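Local coordinates for plasmodesmata-located protein 8 (Arabidopsis thaliana, PDB 6GRF), which probably modulates cell-to-cell trafficking through plasmodesmata, as a membrane protein carrying two DUF26 domains outside the cell, at residues Phe63-Cys68 with Gln169-Leu174. Numbering follows the deposited sequence.
Sequences FGLYQC and QCVGDL
L65 and Q67, alternate residues on one face of strand 62-68 in the first Gnk2-homologous domain, pack against the end of strand 164-170 and the type I turn V171-L174 of the second. The touching backbones run roughly antiparallel (152° between end-to-end directions) and come closest at Q67 and V171, CA atoms 6.1 Å apart. They do not pair: strands 44-49 and 105-110 take both edges of strand 62-68, and the turn lies over its face. Q67 spans the gap. Its CB lies 4.3 Å from V171 CG1; CG stands anti to the backbone N (chi1 177°), and a bend at chi2 carries CD across to the backbone of G172 and the amide of Q169. The two glutamine amide planes are nearly parallel, 13° apart. Both amides are probably reversed as modelled, so the Q67 tip 2.8 Å from G172 N, built as NE2, is probably the oxygen, and a hydrogen bond there is possible but not established. Two residues earlier in the strand, L65 straddles V171 CG1 with both methyls, CD1 and CD2 each 3.9 Å away; CD2 alone goes on to D173, 3.6 Å from its CG, the L65 and D173 side chains crossing at about a right angle. L65 also touches F106 and F114, and D173 OD2 is hydrogen-bonded to Q206 NE2 and G116 N, which fix the carboxylate beside the methyl. C68 and C170 point away into disulfides with C77 and C179. At this point the tandem domains meet through a small, mostly buried patch, apolar at L65 and V171 and amide-lined at Q67 and Q169, resting on side chains rather than a shared sheet.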
loop_
_atom_site.group_PDB
_atom_site.type_symbol
_atom_site.label_atom_id
_atom_site.label_comp_id
_atom_site.label_asym_id
_atom_site.label_seq_id
_atom_site.Cartn_x
_atom_site.Cartn_y
_atom_site.Cartn_z
ATOM N N PHE A 63 -4.608 -13.400 8.930
ATOM C CA PHE A 63 -5.353 -12.181 8.716
ATOM C C PHE A 63 -4.686 -11.443 7.557
ATOM O O PHE A 63 -3.464 -11.361 7.510
ATOM C CB PHE A 63 -5.332 -11.275 9.951
ATOM C CG PHE A 63 -5.890 -11.881 11.214
ATOM C CD1 PHE A 63 -7.249 -11.863 11.473
ATOM C CD2 PHE A 63 -5.048 -12.447 12.163
ATOM C CE1 PHE A 63 -7.754 -12.409 12.647
ATOM C CE2 PHE A 63 -5.552 -13.005 13.330
ATOM C CZ PHE A 63 -6.905 -12.973 13.572
ATOM N N GLY A 64 -5.483 -10.942 6.620
ATOM C CA GLY A 64 -4.908 -10.273 5.483
ATOM C C GLY A 64 -5.918 -9.452 4.718
ATOM O O GLY A 64 -7.108 -9.504 5.005
ATOM N N LEU A 65 -5.399 -8.686 3.747
ATOM C CA LEU A 65 -6.194 -7.886 2.841
ATOM C C LEU A 65 -5.410 -7.648 1.546
ATOM O O LEU A 65 -4.207 -7.930 1.454
ATOM C CB LEU A 65 -6.584 -6.566 3.522
ATOM C CG LEU A 65 -5.449 -5.705 4.092
ATOM C CD1 LEU A 65 -4.590 -5.071 3.011
ATOM C CD2 LEU A 65 -6.012 -4.631 4.990
ATOM N N TYR A 66 -6.130 -7.150 0.539
ATOM C CA TYR A 66 -5.548 -6.625 -0.668
ATOM C C TYR A 66 -6.259 -5.310 -0.996
ATOM O O TYR A 66 -7.394 -5.085 -0.602
ATOM C CB TYR A 66 -5.658 -7.621 -1.825
ATOM C CG TYR A 66 -7.063 -7.805 -2.341
ATOM C CD1 TYR A 66 -7.535 -7.075 -3.420
ATOM C CD2 TYR A 66 -7.931 -8.702 -1.738
ATOM C CE1 TYR A 66 -8.833 -7.223 -3.881
ATOM C CE2 TYR A 66 -9.232 -8.865 -2.193
ATOM C CZ TYR A 66 -9.688 -8.120 -3.267
ATOM O OH TYR A 66 -10.969 -8.272 -3.708
ATOM N N GLN A 67 -5.551 -4.440 -1.719
ATOM C CA GLN A 67 -6.099 -3.175 -2.207
ATOM C C GLN A 67 -5.518 -2.947 -3.603
ATOM O O GLN A 67 -4.309 -2.828 -3.726
ATOM C CB GLN A 67 -5.747 -2.057 -1.220
ATOM C CG GLN A 67 -6.214 -0.679 -1.653
ATOM C CD GLN A 67 -7.722 -0.592 -1.654
ATOM O OE1 GLN A 67 -8.368 -0.560 -2.702
ATOM N NE2 GLN A 67 -8.298 -0.533 -0.477
ATOM N N CYS A 68 -6.374 -2.948 -4.629
ATOM C CA CYS A 68 -5.976 -2.515 -5.964
ATOM C C CYS A 68 -6.091 -0.991 -6.055
ATOM O O CYS A 68 -6.823 -0.370 -5.294
ATOM C CB CYS A 68 -6.836 -3.141 -7.053
ATOM S SG CYS A 68 -6.619 -4.935 -7.175
ATOM N N GLN A 169 -3.773 7.216 -1.716
ATOM C CA GLN A 169 -4.670 6.067 -1.596
ATOM C C GLN A 169 -4.642 5.637 -0.127
ATOM O O GLN A 169 -3.562 5.528 0.453
ATOM C CB GLN A 169 -4.206 4.974 -2.565
ATOM C CG GLN A 169 -4.831 3.592 -2.370
ATOM C CD GLN A 169 -5.947 3.298 -3.343
ATOM O OE1 GLN A 169 -7.116 3.218 -2.959
ATOM N NE2 GLN A 169 -5.609 3.152 -4.613
ATOM N N CYS A 170 -5.833 5.489 0.465
ATOM C CA CYS A 170 -6.019 4.804 1.755
ATOM C C CYS A 170 -6.457 3.359 1.521
ATOM O O CYS A 170 -7.343 3.102 0.692
ATOM C CB CYS A 170 -7.081 5.485 2.601
ATOM S SG CYS A 170 -6.456 6.980 3.402
ATOM N N VAL A 171 -5.880 2.434 2.293
ATOM C CA VAL A 171 -6.296 1.037 2.241
ATOM C C VAL A 171 -7.704 0.943 2.842
ATOM O O VAL A 171 -7.995 1.567 3.838
ATOM C CB VAL A 171 -5.282 0.117 2.941
ATOM C CG1 VAL A 171 -5.764 -1.323 2.967
ATOM C CG2 VAL A 171 -3.919 0.199 2.274
ATOM N N GLY A 172 -8.552 0.121 2.223
ATOM C CA GLY A 172 -10.008 0.099 2.430
ATOM C C GLY A 172 -10.454 -0.418 3.796
ATOM O O GLY A 172 -11.638 -0.439 4.034
ATOM N N ASP A 173 -9.521 -0.807 4.681
ATOM C CA ASP A 173 -9.844 -1.252 6.045
ATOM C C ASP A 173 -9.924 -0.071 7.028
ATOM O O ASP A 173 -10.344 -0.256 8.157
ATOM C CB ASP A 173 -8.871 -2.333 6.544
ATOM C CG ASP A 173 -7.443 -1.882 6.837
ATOM O OD1 ASP A 173 -6.924 -1.056 6.074
ATOM O OD2 ASP A 173 -6.844 -2.405 7.806
ATOM N N LEU A 174 -9.579 1.149 6.592
ATOM C CA LEU A 174 -9.539 2.323 7.472
ATOM C C LEU A 174 -10.880 3.059 7.467
ATOM O O LEU A 174 -11.512 3.203 6.445
ATOM C CB LEU A 174 -8.449 3.280 6.977
ATOM C CG LEU A 174 -6.998 2.876 7.220
ATOM C CD1 LEU A 174 -6.089 4.060 6.927
ATOM C CD2 LEU A 174 -6.781 2.387 8.644
#